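Local coordinates for protein argonaute (Marinitoga piezophila, PDB 5I4A) that cleaves complementary single-stranded DNA or RNA targets with a short 5'-hydroxyl RNA as guide, and may defend the bacterium against mobile genetic elements, at residues A456-N468 with I475-N488. Numbering follows the deposited sequence.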
loop_
_atom_site.group_PDB
_atom_site.type_symbol
_atom_site.label_atom_id
_atom_site.label_comp_id
_atom_site.label_asym_id
_atom_site.label_seq_id
_atom_site.Cartn_x
_atom_site.Cartn_y
_atom_site.Cartn_z
ATOM N N ALA A 456 20.964 -2.993 -6.774
ATOM C CA ALA A 456 21.522 -3.183 -5.441
ATOM C C ALA A 456 21.359 -4.635 -5.007
ATOM O O ALA A 456 20.774 -5.443 -5.731
ATOM C CB ALA A 456 20.857 -2.240 -4.450
ATOM N N ARG A 457 21.895 -4.965 -3.834
ATOM C CA ARG A 457 21.828 -6.318 -3.280
ATOM C C ARG A 457 21.562 -6.243 -1.782
ATOM O O ARG A 457 22.283 -6.815 -0.965
ATOM C CB ARG A 457 23.112 -7.099 -3.562
ATOM C CG ARG A 457 23.364 -7.389 -5.034
ATOM C CD ARG A 457 22.248 -8.233 -5.625
ATOM N NE ARG A 457 22.297 -9.614 -5.153
ATOM C CZ ARG A 457 21.336 -10.510 -5.359
ATOM N NH1 ARG A 457 20.238 -10.174 -6.023
ATOM N NH2 ARG A 457 21.474 -11.745 -4.895
ATOM N N LYS A 458 20.500 -5.543 -1.405
ATOM C CA LYS A 458 20.187 -5.276 -0.009
ATOM C C LYS A 458 18.797 -5.807 0.335
ATOM O O LYS A 458 17.980 -6.103 -0.542
ATOM C CB LYS A 458 20.274 -3.771 0.283
ATOM C CG LYS A 458 21.623 -3.141 -0.062
ATOM C CD LYS A 458 22.620 -3.263 1.084
ATOM C CE LYS A 458 23.990 -2.716 0.695
ATOM N NZ LYS A 458 24.827 -3.739 0.009
ATOM N N THR A 459 18.532 -5.904 1.642
ATOM C CA THR A 459 17.285 -6.444 2.179
ATOM C C THR A 459 16.759 -5.537 3.285
ATOM O O THR A 459 17.534 -5.048 4.111
ATOM C CB THR A 459 17.496 -7.870 2.724
ATOM O OG1 THR A 459 17.570 -8.794 1.633
ATOM C CG2 THR A 459 16.371 -8.285 3.666
ATOM N N ASN A 460 15.444 -5.319 3.307
ATOM C CA ASN A 460 14.812 -4.418 4.263
ATOM C C ASN A 460 13.700 -5.172 4.990
ATOM O O ASN A 460 12.806 -5.746 4.352
ATOM C CB ASN A 460 14.251 -3.187 3.565
ATOM C CG ASN A 460 15.335 -2.297 3.011
ATOM O OD1 ASN A 460 16.351 -2.066 3.671
ATOM N ND2 ASN A 460 15.148 -1.815 1.790
ATOM N N LEU A 461 13.747 -5.153 6.325
ATOM C CA LEU A 461 12.876 -5.964 7.169
ATOM C C LEU A 461 12.273 -5.120 8.284
ATOM O O LEU A 461 12.957 -4.281 8.876
ATOM C CB LEU A 461 13.654 -7.139 7.782
ATOM C CG LEU A 461 12.986 -7.856 8.960
ATOM C CD1 LEU A 461 11.757 -8.626 8.496
ATOM C CD2 LEU A 461 13.969 -8.774 9.664
ATOM N N CYS A 462 10.991 -5.352 8.569
ATOM C CA CYS A 462 10.315 -4.751 9.713
ATOM C C CYS A 462 9.161 -5.654 10.128
ATOM O O CYS A 462 8.410 -6.131 9.271
ATOM C CB CYS A 462 9.803 -3.343 9.388
ATOM S SG CYS A 462 8.828 -2.597 10.724
ATOM N N ILE A 463 9.033 -5.898 11.434
ATOM C CA ILE A 463 7.963 -6.724 11.976
ATOM C C ILE A 463 7.244 -5.953 13.077
ATOM O O ILE A 463 7.820 -5.080 13.733
ATOM C CB ILE A 463 8.483 -8.083 12.510
ATOM C CG1 ILE A 463 9.068 -7.943 13.918
ATOM C CG2 ILE A 463 9.531 -8.665 11.572
ATOM C CD1 ILE A 463 8.220 -8.587 15.000
ATOM N N ALA A 464 5.970 -6.288 13.279
ATOM C CA ALA A 464 5.143 -5.638 14.285
ATOM C C ALA A 464 4.163 -6.654 14.852
ATOM O O ALA A 464 3.505 -7.372 14.092
ATOM C CB ALA A 464 4.384 -4.445 13.694
ATOM N N ALA A 465 4.064 -6.706 16.179
ATOM C CA ALA A 465 3.169 -7.626 16.870
ATOM C C ALA A 465 2.195 -6.845 17.742
ATOM O O ALA A 465 2.576 -5.864 18.390
ATOM C CB ALA A 465 3.956 -8.624 17.726
ATOM N N VAL A 466 0.930 -7.278 17.748
ATOM C CA VAL A 466 -0.117 -6.646 18.544
ATOM C C VAL A 466 -0.983 -7.728 19.176
ATOM O O VAL A 466 -0.965 -8.892 18.767
ATOM C CB VAL A 466 -1.011 -5.688 17.718
ATOM C CG1 VAL A 466 -0.172 -4.704 16.906
ATOM C CG2 VAL A 466 -1.951 -6.475 16.819
ATOM N N ASP A 467 -1.763 -7.326 20.180
ATOM C CA ASP A 467 -2.693 -8.229 20.839
ATOM C C ASP A 467 -4.112 -7.977 20.331
ATOM O O ASP A 467 -4.340 -7.186 19.409
ATOM C CB ASP A 467 -2.581 -8.102 22.368
ATOM C CG ASP A 467 -3.029 -6.742 22.906
ATOM O OD1 ASP A 467 -3.756 -5.995 22.219
ATOM O OD2 ASP A 467 -2.661 -6.428 24.058
ATOM N N ASN A 468 -5.086 -8.646 20.954
ATOM C CA ASN A 468 -6.473 -8.564 20.509
ATOM C C ASN A 468 -7.081 -7.184 20.726
ATOM O O ASN A 468 -8.108 -6.872 20.113
ATOM C CB ASN A 468 -7.313 -9.612 21.238
ATOM C CG ASN A 468 -7.526 -9.272 22.699
ATOM O OD1 ASN A 468 -6.573 -9.182 23.473
ATOM N ND2 ASN A 468 -8.780 -9.083 23.085
ATOM N N ILE A 475 7.896 -3.893 17.988
ATOM C CA ILE A 475 8.235 -3.492 16.629
ATOM C C ILE A 475 9.730 -3.702 16.441
ATOM O O ILE A 475 10.532 -3.253 17.268
ATOM C CB ILE A 475 7.861 -2.024 16.344
ATOM C CG1 ILE A 475 6.365 -1.794 16.550
ATOM C CG2 ILE A 475 8.265 -1.634 14.927
ATOM C CD1 ILE A 475 5.940 -0.354 16.347
ATOM N N GLY A 476 10.101 -4.382 15.371
ATOM C CA GLY A 476 11.504 -4.568 15.032
ATOM C C GLY A 476 11.769 -4.122 13.613
ATOM O O GLY A 476 10.954 -4.345 12.720
ATOM N N LYS A 477 12.921 -3.482 13.414
ATOM C CA LYS A 477 13.290 -2.931 12.118
ATOM C C LYS A 477 14.782 -3.107 11.896
ATOM O O LYS A 477 15.581 -2.912 12.816
ATOM C CB LYS A 477 12.915 -1.444 12.013
ATOM C CG LYS A 477 13.249 -0.812 10.669
ATOM C CD LYS A 477 12.859 0.658 10.621
ATOM C CE LYS A 477 13.084 1.242 9.233
ATOM N NZ LYS A 477 12.662 2.670 9.142
ATOM N N HIS A 478 15.150 -3.480 10.670
ATOM C CA HIS A 478 16.542 -3.639 10.271
ATOM C C HIS A 478 16.730 -3.029 8.895
ATOM O O HIS A 478 15.938 -3.290 7.986
ATOM C CB HIS A 478 16.952 -5.109 10.259
ATOM C CG HIS A 478 16.900 -5.753 11.606
ATOM N ND1 HIS A 478 17.958 -5.713 12.487
ATOM C CD2 HIS A 478 15.913 -6.437 12.232
ATOM C CE1 HIS A 478 17.628 -6.352 13.595
ATOM N NE2 HIS A 478 16.393 -6.800 13.465
ATOM N N LYS A 479 17.778 -2.230 8.741
ATOM C CA LYS A 479 18.024 -1.490 7.516
ATOM C C LYS A 479 19.268 -2.019 6.812
ATOM O O LYS A 479 20.285 -2.312 7.451
ATOM C CB LYS A 479 18.173 0.005 7.801
ATOM C CG LYS A 479 16.974 0.642 8.498
ATOM C CD LYS A 479 16.939 2.148 8.253
ATOM C CE LYS A 479 16.754 2.464 6.770
ATOM N NZ LYS A 479 17.165 3.864 6.450
ATOM N N ASN A 480 19.163 -2.154 5.493
ATOM C CA ASN A 480 20.278 -2.495 4.609
ATOM C C ASN A 480 21.011 -3.756 5.075
ATOM O O ASN A 480 22.186 -3.734 5.434
ATOM C CB ASN A 480 21.248 -1.316 4.484
ATOM C CG ASN A 480 20.566 -0.036 4.050
ATOM O OD1 ASN A 480 20.217 0.127 2.881
ATOM N ND2 ASN A 480 20.394 0.890 4.985
ATOM N N LEU A 481 20.269 -4.859 5.064
ATOM C CA LEU A 481 20.844 -6.179 5.245
ATOM C C LEU A 481 21.312 -6.714 3.897
ATOM O O LEU A 481 20.689 -6.459 2.864
ATOM C CB LEU A 481 19.822 -7.134 5.867
ATOM C CG LEU A 481 19.267 -6.715 7.230
ATOM C CD1 LEU A 481 18.019 -7.512 7.576
ATOM C CD2 LEU A 481 20.326 -6.878 8.310
ATOM N N GLU A 482 22.427 -7.445 3.911
ATOM C CA GLU A 482 22.951 -8.027 2.679
ATOM C C GLU A 482 21.986 -9.079 2.146
ATOM O O GLU A 482 21.562 -9.977 2.882
ATOM C CB GLU A 482 24.329 -8.646 2.918
ATOM C CG GLU A 482 25.429 -7.650 3.273
ATOM C CD GLU A 482 25.855 -6.788 2.093
ATOM O OE1 GLU A 482 26.913 -7.070 1.487
ATOM O OE2 GLU A 482 25.124 -5.828 1.769
ATOM N N LEU A 483 21.635 -8.964 0.866
ATOM C CA LEU A 483 20.673 -9.878 0.261
ATOM C C LEU A 483 21.210 -11.303 0.245
ATOM O O LEU A 483 22.041 -11.661 -0.595
ATOM C CB LEU A 483 20.313 -9.420 -1.156
ATOM C CG LEU A 483 19.277 -10.251 -1.920
ATOM C CD1 LEU A 483 18.131 -10.683 -1.016
ATOM C CD2 LEU A 483 18.744 -9.458 -3.103
ATOM N N ASN A 484 20.733 -12.116 1.181
ATOM C CA ASN A 484 21.129 -13.516 1.277
ATOM C C ASN A 484 20.021 -14.246 2.015
ATOM O O ASN A 484 19.753 -13.935 3.181
ATOM C CB ASN A 484 22.472 -13.663 1.998
ATOM C CG ASN A 484 22.875 -15.116 2.193
ATOM O OD1 ASN A 484 22.444 -15.766 3.146
ATOM N ND2 ASN A 484 23.716 -15.625 1.298
ATOM N N GLU A 485 19.369 -15.186 1.328
ATOM C CA GLU A 485 18.253 -15.933 1.893
ATOM C C GLU A 485 18.567 -16.431 3.297
ATOM O O GLU A 485 17.796 -16.213 4.239
ATOM C CB GLU A 485 17.908 -17.112 0.977
ATOM C CG GLU A 485 16.749 -17.966 1.465
ATOM C CD GLU A 485 15.410 -17.409 1.042
ATOM O OE1 GLU A 485 15.066 -17.536 -0.152
ATOM O OE2 GLU A 485 14.711 -16.828 1.897
ATOM N N LYS A 486 19.719 -17.080 3.459
ATOM C CA LYS A 486 20.036 -17.693 4.745
ATOM C C LYS A 486 20.243 -16.646 5.830
ATOM O O LYS A 486 19.802 -16.830 6.969
ATOM C CB LYS A 486 21.271 -18.585 4.613
ATOM C CG LYS A 486 21.830 -19.104 5.940
ATOM C CD LYS A 486 20.818 -19.916 6.739
ATOM C CE LYS A 486 21.469 -20.627 7.917
ATOM N NZ LYS A 486 22.570 -19.808 8.492
ATOM N N MET A 487 20.938 -15.550 5.513
ATOM C CA MET A 487 21.139 -14.532 6.538
ATOM C C MET A 487 19.826 -13.837 6.866
ATOM O O MET A 487 19.512 -13.612 8.038
ATOM C CB MET A 487 22.207 -13.523 6.118
ATOM C CG MET A 487 23.570 -14.143 5.987
ATOM S SD MET A 487 24.834 -12.891 5.790
ATOM C CE MET A 487 24.060 -11.868 4.549
ATOM N N ASN A 488 19.004 -13.572 5.846
ATOM C CA ASN A 488 17.760 -12.836 6.067
ATOM C C ASN A 488 16.774 -13.622 6.928
ATOM O O ASN A 488 16.054 -13.046 7.745
ATOM C CB ASN A 488 17.128 -12.468 4.726
ATOM C CG ASN A 488 17.986 -11.508 3.923
ATOM O OD1 ASN A 488 18.849 -10.817 4.467
ATOM N ND2 ASN A 488 17.745 -11.454 2.618
HETATM O O HOH W 1 17.779 -0.553 1.659
#
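Ile463 and Gly476 exchange both backbone hydrogen bonds where strands 458-466 and 475-479 run antiparallel, their axes 4.6 Å apart at 178°. The next hydrogen-bonded pair is Leu461 with His478, its His478 N to Leu461 O bond nearly straight. A beta bulge then shifts the register by one residue, so that Thr459 faces Leu481, whose N donates to Thr459 O in the carbonyl plane. At the bulge, Asn460 OD1 accepts a weak bond from Asn480 N, and one water donates to both Asn460 OD1 and Asn480 OD1. Leu483 N closes the pairing on Arg457 O at 2.9 Å.

Lys458 and Glu482, a non-hydrogen-bonded pair, start out diverging, yet their chains lie alongside each other. Bends at chi2 (-86°) and chi4 (-86°) fold the lysine so that NZ meets the syn lone pair of Glu482 OE2, a salt bridge of 2.7 Å. A methionine in place of Lys458 would probably leave the Glu482 carboxylate without this charged mate and freer to swing. Leu483 CD2 sits over one face of the Arg457 guanidinium, 3.4 Å from Arg457 NH1, while Leu483 CD1 packs against Thr459 OG1, whose hydrogen-bond partner is His452 ND1. Leu461 CD2 lies oblique to the His478 ring, 4.0 Å from His478 CD2; Ile491 of helix 485-507 touches both residues. On the other face Cys462 and Ala464 pack against helix 621-631.

Asn484 N-caps helix 485-507, its OD1 accepting from Met487 N. This is the edge beta hairpin of the RNase H fold in the PIWI domain, leading into the helix whose first turn carries Glu485, an inferred active-site residue.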